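Protein pelota homolog (PDB 3OBY) probably recognises stalled ribosomes and helps release them and degrade damaged mRNA, possibly by a metal-dependent endoribonuclease activity of its own. Local coordinates at residues Ile282-Val287 / Lys314-Ser319; Ile253-Glu258 / Ala335-Phe340; Arg29-Lys34 / Lys109-Glu114. One frame throughout, in Å; residues are numbered along the deposited sequence.

Interaction 1 (Ile282-Val287 / Lys314-Ser319)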
loop_
_atom_site.group_PDB
_atom_site.type_symbol
_atom_site.label_atom_id
_atom_site.label_comp_id
_atom_site.label_asym_id
_atom_site.label_seq_id
_atom_site.Cartn_x
_atom_site.Cartn_y
_atom_site.Cartn_z
ATOM N N ILE A 282 -23.399 -4.931 3.491
ATOM C CA ILE A 282 -22.152 -4.244 3.196
ATOM C C ILE A 282 -21.183 -5.036 2.338
ATOM O O ILE A 282 -20.671 -6.077 2.742
ATOM C CB ILE A 282 -21.425 -3.792 4.483
ATOM C CG1 ILE A 282 -22.174 -2.627 5.125
ATOM C CG2 ILE A 282 -20.021 -3.321 4.153
ATOM C CD1 ILE A 282 -23.588 -2.946 5.553
ATOM N N GLU A 283 -20.951 -4.514 1.140
ATOM C CA GLU A 283 -20.030 -5.105 0.190
ATOM C C GLU A 283 -18.671 -4.497 0.511
ATOM O O GLU A 283 -17.686 -5.206 0.694
ATOM C CB GLU A 283 -20.443 -4.712 -1.229
ATOM C CG GLU A 283 -19.624 -5.321 -2.352
ATOM C CD GLU A 283 -19.856 -4.606 -3.681
ATOM O OE1 GLU A 283 -19.162 -3.600 -3.956
ATOM O OE2 GLU A 283 -20.745 -5.041 -4.444
ATOM N N VAL A 284 -18.633 -3.172 0.587
ATOM C CA VAL A 284 -17.395 -2.473 0.864
ATOM C C VAL A 284 -17.602 -1.442 1.944
ATOM O O VAL A 284 -18.367 -0.504 1.759
ATOM C CB VAL A 284 -16.873 -1.747 -0.389
ATOM C CG1 VAL A 284 -15.502 -1.165 -0.114
ATOM C CG2 VAL A 284 -16.831 -2.705 -1.566
ATOM N N LEU A 285 -16.914 -1.623 3.072
ATOM C CA LEU A 285 -16.990 -0.696 4.203
ATOM C C LEU A 285 -15.836 0.292 4.095
ATOM O O LEU A 285 -14.680 -0.117 4.044
ATOM C CB LEU A 285 -16.869 -1.450 5.529
ATOM C CG LEU A 285 -16.961 -0.568 6.782
ATOM C CD1 LEU A 285 -18.386 -0.041 6.939
ATOM C CD2 LEU A 285 -16.567 -1.365 8.013
ATOM N N LEU A 286 -16.149 1.585 4.047
ATOM C CA LEU A 286 -15.119 2.621 3.952
ATOM C C LEU A 286 -15.027 3.357 5.292
ATOM O O LEU A 286 -16.034 3.821 5.810
ATOM C CB LEU A 286 -15.468 3.620 2.849
ATOM C CG LEU A 286 -15.778 3.102 1.447
ATOM C CD1 LEU A 286 -16.062 4.312 0.561
ATOM C CD2 LEU A 286 -14.617 2.277 0.891
ATOM N N VAL A 287 -13.829 3.478 5.854
ATOM C CA VAL A 287 -13.698 4.142 7.153
ATOM C C VAL A 287 -12.474 5.031 7.284
ATOM O O VAL A 287 -11.402 4.707 6.781
ATOM C CB VAL A 287 -13.691 3.094 8.311
ATOM C CG1 VAL A 287 -12.408 2.273 8.279
ATOM C CG2 VAL A 287 -13.872 3.787 9.646
ATOM N N LYS A 314 -15.461 -6.158 2.201
ATOM C CA LYS A 314 -14.101 -5.647 2.194
ATOM C C LYS A 314 -14.026 -4.375 3.039
ATOM O O LYS A 314 -14.925 -3.534 2.997
ATOM C CB LYS A 314 -13.656 -5.331 0.761
ATOM C CG LYS A 314 -12.202 -4.886 0.638
ATOM C CD LYS A 314 -11.903 -4.323 -0.747
ATOM C CE LYS A 314 -10.399 -4.229 -1.018
ATOM N NZ LYS A 314 -9.653 -3.508 0.051
ATOM N N VAL A 315 -12.954 -4.242 3.811
ATOM C CA VAL A 315 -12.767 -3.057 4.631
ATOM C C VAL A 315 -11.702 -2.185 3.979
ATOM O O VAL A 315 -10.702 -2.687 3.481
ATOM C CB VAL A 315 -12.297 -3.414 6.063
ATOM C CG1 VAL A 315 -12.166 -2.140 6.896
ATOM C CG2 VAL A 315 -13.273 -4.394 6.716
ATOM N N VAL A 316 -11.929 -0.878 3.976
ATOM C CA VAL A 316 -10.977 0.068 3.405
ATOM C C VAL A 316 -10.762 1.203 4.406
ATOM O O VAL A 316 -11.648 2.034 4.617
ATOM C CB VAL A 316 -11.494 0.646 2.066
ATOM C CG1 VAL A 316 -10.594 1.776 1.606
ATOM C CG2 VAL A 316 -11.546 -0.450 0.997
ATOM N N ILE A 317 -9.590 1.222 5.035
ATOM C CA ILE A 317 -9.282 2.259 6.009
ATOM C C ILE A 317 -8.448 3.345 5.357
ATOM O O ILE A 317 -7.303 3.108 4.970
ATOM C CB ILE A 317 -8.500 1.704 7.224
ATOM C CG1 ILE A 317 -9.236 0.512 7.831
ATOM C CG2 ILE A 317 -8.352 2.795 8.285
ATOM C CD1 ILE A 317 -8.477 -0.171 8.930
ATOM N N MET A 318 -9.028 4.538 5.249
ATOM C CA MET A 318 -8.347 5.676 4.642
ATOM C C MET A 318 -7.803 6.608 5.711
ATOM O O MET A 318 -8.438 6.848 6.732
ATOM C CB MET A 318 -9.308 6.446 3.735
ATOM C CG MET A 318 -10.173 5.573 2.825
ATOM S SD MET A 318 -11.225 6.591 1.787
ATOM C CE MET A 318 -11.972 5.381 0.750
ATOM N N SER A 319 -6.610 7.127 5.465
ATOM C CA SER A 319 -5.972 8.042 6.394
ATOM C C SER A 319 -6.380 9.479 6.133
ATOM O O SER A 319 -6.219 9.981 5.027
ATOM C CB SER A 319 -4.459 7.941 6.270
ATOM O OG SER A 319 -3.838 9.036 6.919
#
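The flat groups here are peptide units, joined into a small two-strand surface. V284, L286, K314 and V316 lie on one face, and L285, V287, V315 and I317 on the other. The strands run in parallel, their axes 17° apart. Each accepting oxygen lines up with a donor opposite: L285 N gives its hydrogen to K314 O at 2.8 Å, and V316 N to L285 O at 2.9 Å, close to the C=O axis. V287 grips V316 O with its N and M318 N with its O. At the start of strand 314-318, K314 N bonds to E283 O, in the plane of that carbonyl. The two strands are the arms of a beta-alpha-beta crossover in eRF1 domain 3, joined through helices 289-295 and 301-310. E283 and V284 both face L337 on the other flank of strand 282-288, a classic beta bulge. Leucine and branched valine and isoleucine suit a sheet sandwiched between helices. L286, with CG anti to the carbonyl carbon (chi1 -53°), lies alongside V316 and sets CD2 3.7 Å from V316 CB. M318 CG is likewise anti to its carbonyl carbon (chi1 -44°), and the straight chain beyond carries CE obliquely to 4.1 Å from L286 CD2. On the other face V287 CG1, in the crowded position, touches I317 CG1 at 3.7 Å. Helix 236-262 packs on L286 and V316, helix 301-310 on L285 and V315. Strand 314-318 is an edge strand, which suits partly exposed K314, whose chain leads away from strand 282-288; I317 N bonds to D23 OD1 of helix 22-31.

Interaction 2 (Ile253-Glu258 / Ala335-Phe340)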
loop_
_atom_site.group_PDB
_atom_site.type_symbol
_atom_site.label_atom_id
_atom_site.label_comp_id
_atom_site.label_asym_id
_atom_site.label_seq_id
_atom_site.Cartn_x
_atom_site.Cartn_y
_atom_site.Cartn_z
ATOM N N ILE A 253 -14.412 6.819 -3.040
ATOM C CA ILE A 253 -15.140 8.011 -2.647
ATOM C C ILE A 253 -16.047 8.442 -3.794
ATOM O O ILE A 253 -17.149 8.934 -3.560
ATOM C CB ILE A 253 -14.186 9.174 -2.290
ATOM C CG1 ILE A 253 -13.437 8.851 -0.993
ATOM C CG2 ILE A 253 -14.970 10.486 -2.194
ATOM C CD1 ILE A 253 -14.335 8.507 0.186
ATOM N N ASP A 254 -15.591 8.261 -5.033
ATOM C CA ASP A 254 -16.410 8.634 -6.183
ATOM C C ASP A 254 -17.620 7.722 -6.294
ATOM O O ASP A 254 -18.729 8.179 -6.549
ATOM C CB ASP A 254 -15.615 8.580 -7.483
ATOM C CG ASP A 254 -14.773 9.821 -7.703
ATOM O OD1 ASP A 254 -15.174 10.911 -7.230
ATOM O OD2 ASP A 254 -13.717 9.709 -8.363
ATOM N N ARG A 255 -17.411 6.427 -6.095
ATOM C CA ARG A 255 -18.519 5.490 -6.166
ATOM C C ARG A 255 -19.542 5.838 -5.094
ATOM O O ARG A 255 -20.742 5.863 -5.369
ATOM C CB ARG A 255 -18.025 4.051 -5.986
ATOM C CG ARG A 255 -17.269 3.508 -7.189
ATOM C CD ARG A 255 -16.752 2.114 -6.920
ATOM N NE ARG A 255 -17.826 1.211 -6.523
ATOM C CZ ARG A 255 -17.639 -0.038 -6.109
ATOM N NH1 ARG A 255 -16.411 -0.538 -6.034
ATOM N NH2 ARG A 255 -18.680 -0.788 -5.769
ATOM N N LEU A 256 -19.070 6.111 -3.876
ATOM C CA LEU A 256 -19.973 6.473 -2.786
ATOM C C LEU A 256 -20.750 7.732 -3.176
ATOM O O LEU A 256 -21.940 7.843 -2.907
ATOM C CB LEU A 256 -19.200 6.733 -1.482
ATOM C CG LEU A 256 -19.987 7.464 -0.376
ATOM C CD1 LEU A 256 -21.049 6.554 0.231
ATOM C CD2 LEU A 256 -19.039 7.937 0.700
ATOM N N LEU A 257 -20.072 8.676 -3.816
ATOM C CA LEU A 257 -20.722 9.909 -4.231
ATOM C C LEU A 257 -21.782 9.674 -5.309
ATOM O O LEU A 257 -22.903 10.167 -5.188
ATOM C CB LEU A 257 -19.668 10.916 -4.709
ATOM C CG LEU A 257 -19.129 11.910 -3.670
ATOM C CD1 LEU A 257 -19.209 11.343 -2.257
ATOM C CD2 LEU A 257 -17.698 12.270 -4.034
ATOM N N GLU A 258 -21.432 8.921 -6.350
ATOM C CA GLU A 258 -22.370 8.619 -7.431
ATOM C C GLU A 258 -23.575 7.899 -6.840
ATOM O O GLU A 258 -24.716 8.123 -7.252
ATOM C CB GLU A 258 -21.709 7.733 -8.487
ATOM C CG GLU A 258 -20.389 8.277 -9.001
ATOM C CD GLU A 258 -19.678 7.301 -9.912
ATOM O OE1 GLU A 258 -19.929 6.089 -9.778
ATOM O OE2 GLU A 258 -18.862 7.743 -10.747
ATOM N N ALA A 335 -18.672 5.023 5.840
ATOM C CA ALA A 335 -19.692 4.836 4.821
ATOM C C ALA A 335 -19.572 3.438 4.255
ATOM O O ALA A 335 -18.635 2.718 4.580
ATOM C CB ALA A 335 -19.522 5.866 3.725
ATOM N N ALA A 336 -20.520 3.043 3.413
ATOM C CA ALA A 336 -20.482 1.705 2.832
ATOM C C ALA A 336 -21.156 1.613 1.476
ATOM O O ALA A 336 -22.136 2.298 1.212
ATOM C CB ALA A 336 -21.134 0.709 3.782
ATOM N N LEU A 337 -20.602 0.770 0.615
ATOM C CA LEU A 337 -21.174 0.517 -0.694
ATOM C C LEU A 337 -21.976 -0.780 -0.473
ATOM O O LEU A 337 -21.420 -1.812 -0.094
ATOM C CB LEU A 337 -20.062 0.338 -1.730
ATOM C CG LEU A 337 -19.144 1.559 -1.887
ATOM C CD1 LEU A 337 -18.193 1.353 -3.061
ATOM C CD2 LEU A 337 -19.974 2.812 -2.102
ATOM N N LEU A 338 -23.289 -0.711 -0.692
ATOM C CA LEU A 338 -24.186 -1.841 -0.446
ATOM C C LEU A 338 -24.456 -2.821 -1.577
ATOM O O LEU A 338 -24.267 -2.509 -2.748
ATOM C CB LEU A 338 -25.522 -1.305 0.072
ATOM C CG LEU A 338 -25.416 -0.322 1.240
ATOM C CD1 LEU A 338 -26.799 0.122 1.651
ATOM C CD2 LEU A 338 -24.709 -0.984 2.417
ATOM N N ARG A 339 -24.908 -4.012 -1.190
ATOM C CA ARG A 339 -25.250 -5.104 -2.107
ATOM C C ARG A 339 -26.687 -4.921 -2.568
ATOM O O ARG A 339 -27.105 -5.469 -3.587
ATOM C CB ARG A 339 -25.134 -6.448 -1.387
ATOM C CG ARG A 339 -23.723 -6.794 -0.982
ATOM C CD ARG A 339 -23.659 -7.838 0.117
ATOM N NE ARG A 339 -22.283 -8.301 0.260
ATOM C CZ ARG A 339 -21.825 -9.004 1.287
ATOM N NH1 ARG A 339 -22.635 -9.331 2.284
ATOM N NH2 ARG A 339 -20.553 -9.378 1.310
ATOM N N PHE A 340 -27.436 -4.148 -1.790
ATOM C CA PHE A 340 -28.836 -3.858 -2.066
ATOM C C PHE A 340 -29.312 -2.755 -1.130
ATOM O O PHE A 340 -28.704 -2.522 -0.087
ATOM C CB PHE A 340 -29.685 -5.112 -1.855
ATOM C CG PHE A 340 -29.423 -5.813 -0.555
ATOM C CD1 PHE A 340 -28.635 -6.960 -0.522
ATOM C CD2 PHE A 340 -29.981 -5.345 0.634
ATOM C CE1 PHE A 340 -28.406 -7.642 0.678
ATOM C CE2 PHE A 340 -29.762 -6.015 1.833
ATOM C CZ PHE A 340 -28.970 -7.171 1.856
#
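L337 is the wedge of this contact, its two methyls pressed against different parts of helix 236-262. With CG anti to the carbonyl carbon (chi1 -60°), the side chain points at the helix and splits. CD2 meets the backbone of L256, 3.7 Å from L256 CA, while CD1 sits over the centre of the R255 guanidinium, 3.4 Å from R255 CZ. A methyl suits that flat face, because the group's N-H bonds point outward in its plane. Next to this, L256 takes a different rotamer, CG anti to the backbone N (chi1 165°), and its fork brackets A335: L256 CD2 lies 3.7 Å from A335 CB and L256 CD1 lies 3.9 Å from it. Alanine fits where the leucine fork comes down on the strand. This inner part is buried, and held by apolar side chains packing on each other and on the helix backbone. The guanidinium is well seated on L337 CD1; what is loose is its outer, partly exposed end, whose NH2 makes only a long, weak ion pair with E283 OE1. The helix segment lies steeply across the strand, at 71° with axes 8.8 Å apart, on the sheet face that carries A335 and L337. Around the contact, L256 and L337 both touch V266 of strand 266-268, A335 packs on L328 of helix 323-330, and strand 334-338 is paired on its other flank with strand 282-288.

Interaction 3 (Arg29-Lys34 / Lys109-Glu114)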
loop_
_atom_site.group_PDB
_atom_site.type_symbol
_atom_site.label_atom_id
_atom_site.label_comp_id
_atom_site.label_asym_id
_atom_site.label_seq_id
_atom_site.Cartn_x
_atom_site.Cartn_y
_atom_site.Cartn_z
ATOM N N ARG A 29 -2.761 -6.610 13.531
ATOM C CA ARG A 29 -3.170 -6.496 14.929
ATOM C C ARG A 29 -3.985 -7.706 15.391
ATOM O O ARG A 29 -3.947 -8.076 16.561
ATOM C CB ARG A 29 -3.978 -5.210 15.130
ATOM C CG ARG A 29 -4.454 -4.961 16.557
ATOM C CD ARG A 29 -5.705 -5.744 16.877
ATOM N NE ARG A 29 -6.124 -5.586 18.271
ATOM C CZ ARG A 29 -5.822 -6.417 19.269
ATOM N NH1 ARG A 29 -5.082 -7.492 19.050
ATOM N NH2 ARG A 29 -6.287 -6.182 20.491
ATOM N N PHE A 30 -4.721 -8.326 14.477
ATOM C CA PHE A 30 -5.513 -9.489 14.841
ATOM C C PHE A 30 -4.815 -10.773 14.417
ATOM O O PHE A 30 -5.184 -11.866 14.850
ATOM C CB PHE A 30 -6.915 -9.370 14.242
ATOM C CG PHE A 30 -7.723 -8.254 14.839
ATOM C CD1 PHE A 30 -8.191 -8.347 16.148
ATOM C CD2 PHE A 30 -7.936 -7.069 14.130
ATOM C CE1 PHE A 30 -8.861 -7.273 16.747
ATOM C CE2 PHE A 30 -8.605 -5.990 14.718
ATOM C CZ PHE A 30 -9.063 -6.091 16.031
ATOM N N ILE A 31 -3.791 -10.634 13.580
ATOM C CA ILE A 31 -3.009 -11.787 13.135
ATOM C C ILE A 31 -2.027 -12.124 14.262
ATOM O O ILE A 31 -1.929 -13.272 14.692
ATOM C CB ILE A 31 -2.214 -11.477 11.838
ATOM C CG1 ILE A 31 -3.162 -11.359 10.642
ATOM C CG2 ILE A 31 -1.193 -12.559 11.587
ATOM C CD1 ILE A 31 -4.058 -12.561 10.451
ATOM N N ILE A 32 -1.307 -11.112 14.740
ATOM C CA ILE A 32 -0.358 -11.297 15.837
ATOM C C ILE A 32 -1.155 -11.604 17.102
ATOM O O ILE A 32 -2.091 -10.886 17.443
ATOM C CB ILE A 32 0.449 -10.029 16.088
ATOM C CG1 ILE A 32 1.299 -9.705 14.866
ATOM C CG2 ILE A 32 1.312 -10.205 17.322
ATOM C CD1 ILE A 32 1.850 -8.299 14.887
ATOM N N GLU A 33 -0.778 -12.663 17.804
ATOM C CA GLU A 33 -1.498 -13.058 19.002
ATOM C C GLU A 33 -0.624 -13.227 20.236
ATOM O O GLU A 33 0.595 -13.403 20.142
ATOM C CB GLU A 33 -2.238 -14.362 18.725
ATOM C CG GLU A 33 -3.268 -14.261 17.607
ATOM C CD GLU A 33 -3.894 -15.599 17.266
ATOM O OE1 GLU A 33 -3.308 -16.348 16.458
ATOM O OE2 GLU A 33 -4.969 -15.906 17.817
ATOM N N LYS A 34 -1.255 -13.157 21.404
ATOM C CA LYS A 34 -0.530 -13.339 22.649
ATOM C C LYS A 34 -0.039 -14.765 22.602
ATOM O O LYS A 34 -0.840 -15.690 22.467
ATOM C CB LYS A 34 -1.450 -13.142 23.855
ATOM C CG LYS A 34 -1.807 -11.682 24.133
ATOM C CD LYS A 34 -2.844 -11.545 25.242
ATOM C CE LYS A 34 -4.162 -12.207 24.861
ATOM N NZ LYS A 34 -5.209 -12.053 25.905
ATOM N N LYS A 109 5.054 -18.247 14.552
ATOM C CA LYS A 109 3.990 -18.968 15.248
ATOM C C LYS A 109 3.527 -20.130 14.386
ATOM O O LYS A 109 4.102 -20.428 13.333
ATOM C CB LYS A 109 2.787 -18.041 15.459
ATOM C CG LYS A 109 2.206 -17.537 14.127
ATOM C CD LYS A 109 1.174 -16.424 14.284
ATOM C CE LYS A 109 -0.067 -16.900 15.026
ATOM N NZ LYS A 109 -1.077 -15.819 15.210
ATOM N N LYS A 110 2.471 -20.779 14.857
ATOM C CA LYS A 110 1.848 -21.861 14.125
ATOM C C LYS A 110 0.724 -21.072 13.464
ATOM O O LYS A 110 -0.072 -20.432 14.149
ATOM C CB LYS A 110 1.285 -22.924 15.082
ATOM C CG LYS A 110 0.066 -22.491 15.908
ATOM C CD LYS A 110 -0.325 -23.554 16.933
ATOM C CE LYS A 110 -1.632 -23.222 17.648
ATOM N NZ LYS A 110 -2.811 -23.258 16.733
ATOM N N TRP A 111 0.672 -21.086 12.140
ATOM C CA TRP A 111 -0.351 -20.332 11.431
ATOM C C TRP A 111 -1.658 -21.064 11.147
ATOM O O TRP A 111 -1.671 -22.241 10.776
ATOM C CB TRP A 111 0.230 -19.805 10.122
ATOM C CG TRP A 111 1.416 -18.929 10.336
ATOM C CD1 TRP A 111 2.672 -19.322 10.687
ATOM C CD2 TRP A 111 1.449 -17.498 10.255
ATOM N NE1 TRP A 111 3.486 -18.226 10.833
ATOM C CE2 TRP A 111 2.759 -17.092 10.580
ATOM C CE3 TRP A 111 0.491 -16.518 9.950
ATOM C CZ2 TRP A 111 3.145 -15.745 10.598
ATOM C CZ3 TRP A 111 0.876 -15.180 9.969
ATOM C CH2 TRP A 111 2.192 -14.807 10.296
ATOM N N LYS A 112 -2.765 -20.352 11.332
ATOM C CA LYS A 112 -4.084 -20.912 11.060
ATOM C C LYS A 112 -4.419 -20.510 9.631
ATOM O O LYS A 112 -3.961 -19.474 9.145
ATOM C CB LYS A 112 -5.128 -20.331 12.011
ATOM C CG LYS A 112 -4.752 -20.415 13.474
ATOM C CD LYS A 112 -5.776 -19.715 14.345
ATOM C CE LYS A 112 -5.158 -19.356 15.676
ATOM N NZ LYS A 112 -3.948 -18.523 15.447
ATOM N N PRO A 113 -5.220 -21.323 8.934
ATOM C CA PRO A 113 -5.585 -21.005 7.549
ATOM C C PRO A 113 -6.167 -19.595 7.362
ATOM O O PRO A 113 -5.837 -18.914 6.388
ATOM C CB PRO A 113 -6.582 -22.110 7.196
ATOM C CG PRO A 113 -6.101 -23.275 8.024
ATOM C CD PRO A 113 -5.797 -22.613 9.353
ATOM N N GLU A 114 -7.013 -19.150 8.294
ATOM C CA GLU A 114 -7.625 -17.822 8.189
ATOM C C GLU A 114 -6.593 -16.715 7.999
ATOM O O GLU A 114 -6.738 -15.852 7.130
ATOM C CB GLU A 114 -8.453 -17.486 9.434
ATOM C CG GLU A 114 -9.548 -18.472 9.809
ATOM C CD GLU A 114 -9.072 -19.525 10.795
ATOM O OE1 GLU A 114 -8.389 -20.487 10.370
ATOM O OE2 GLU A 114 -9.379 -19.379 12.001
#
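E33 and K112 meet tip to tip, while K109 comes to the same glutamate at about a right angle. One carboxylate oxygen serves both: E33 OE1 receives K112 NZ at 2.5 Å on its syn lone pair and K109 NZ at 2.6 Å on its anti lone pair, so the two ammonium groups lie on different sides of it. Q115 NE2 is a further donor to E33 OE1. An extended glutamate chain (chi2 175°) carries the charge out to them, and two nearby cations would be expected to keep it ionised. K109 leaves its backbone with CG in the crowded position between N and carbonyl carbon (chi1 61°) and bends at chi3. Its CG rests 3.5 Å above one face of the W111 ring, offset toward the rim, and its NZ also meets I31 O at 2.7 Å, nearly along the C=O axis. I31 is the last residue of helix 22-31, where carbonyls have run out of helical N-H donors; a lysine is well suited to supply one, and its charge probably complements the negative helix end. D36 OD2 makes a further salt bridge to K109 NZ. I31 and W111 cross at about a right angle, I31 CG2 lying 3.7 Å from W111 CZ3. K112 stands at the N-cap position of helix 113-123, and its N-H is bonded to Q115 OE1. The contact thus ties the C-terminal end of helix 22-31 to the start of helix 113-123, beside the Sm-fold sheet, whose strand 105-108 ends just before K109, with W111 packing on L116 and L119.

From the N terminus, interaction 3 comes first. Residues 29-34 leave helix 22-31, the chain runs through strands 37-40, 63-72, 79-87, 94-99 and 105-108 of the Sm-fold sheet, and 109-114 closes that loop. It is complete before the other two begin. Interaction 2 then opens in helix 236-262 and closes at strand 334-338, enclosing all of interaction 1, whose own shorter loop runs from 282-287 to 314-319. None cross. Interactions 1 and 2, with centres 10 Å apart, touch through neighbouring strands 282-288 and 334-338 of one sheet, whereas the centre of interaction 3 is about 22 Å from that of interaction 1, in another domain.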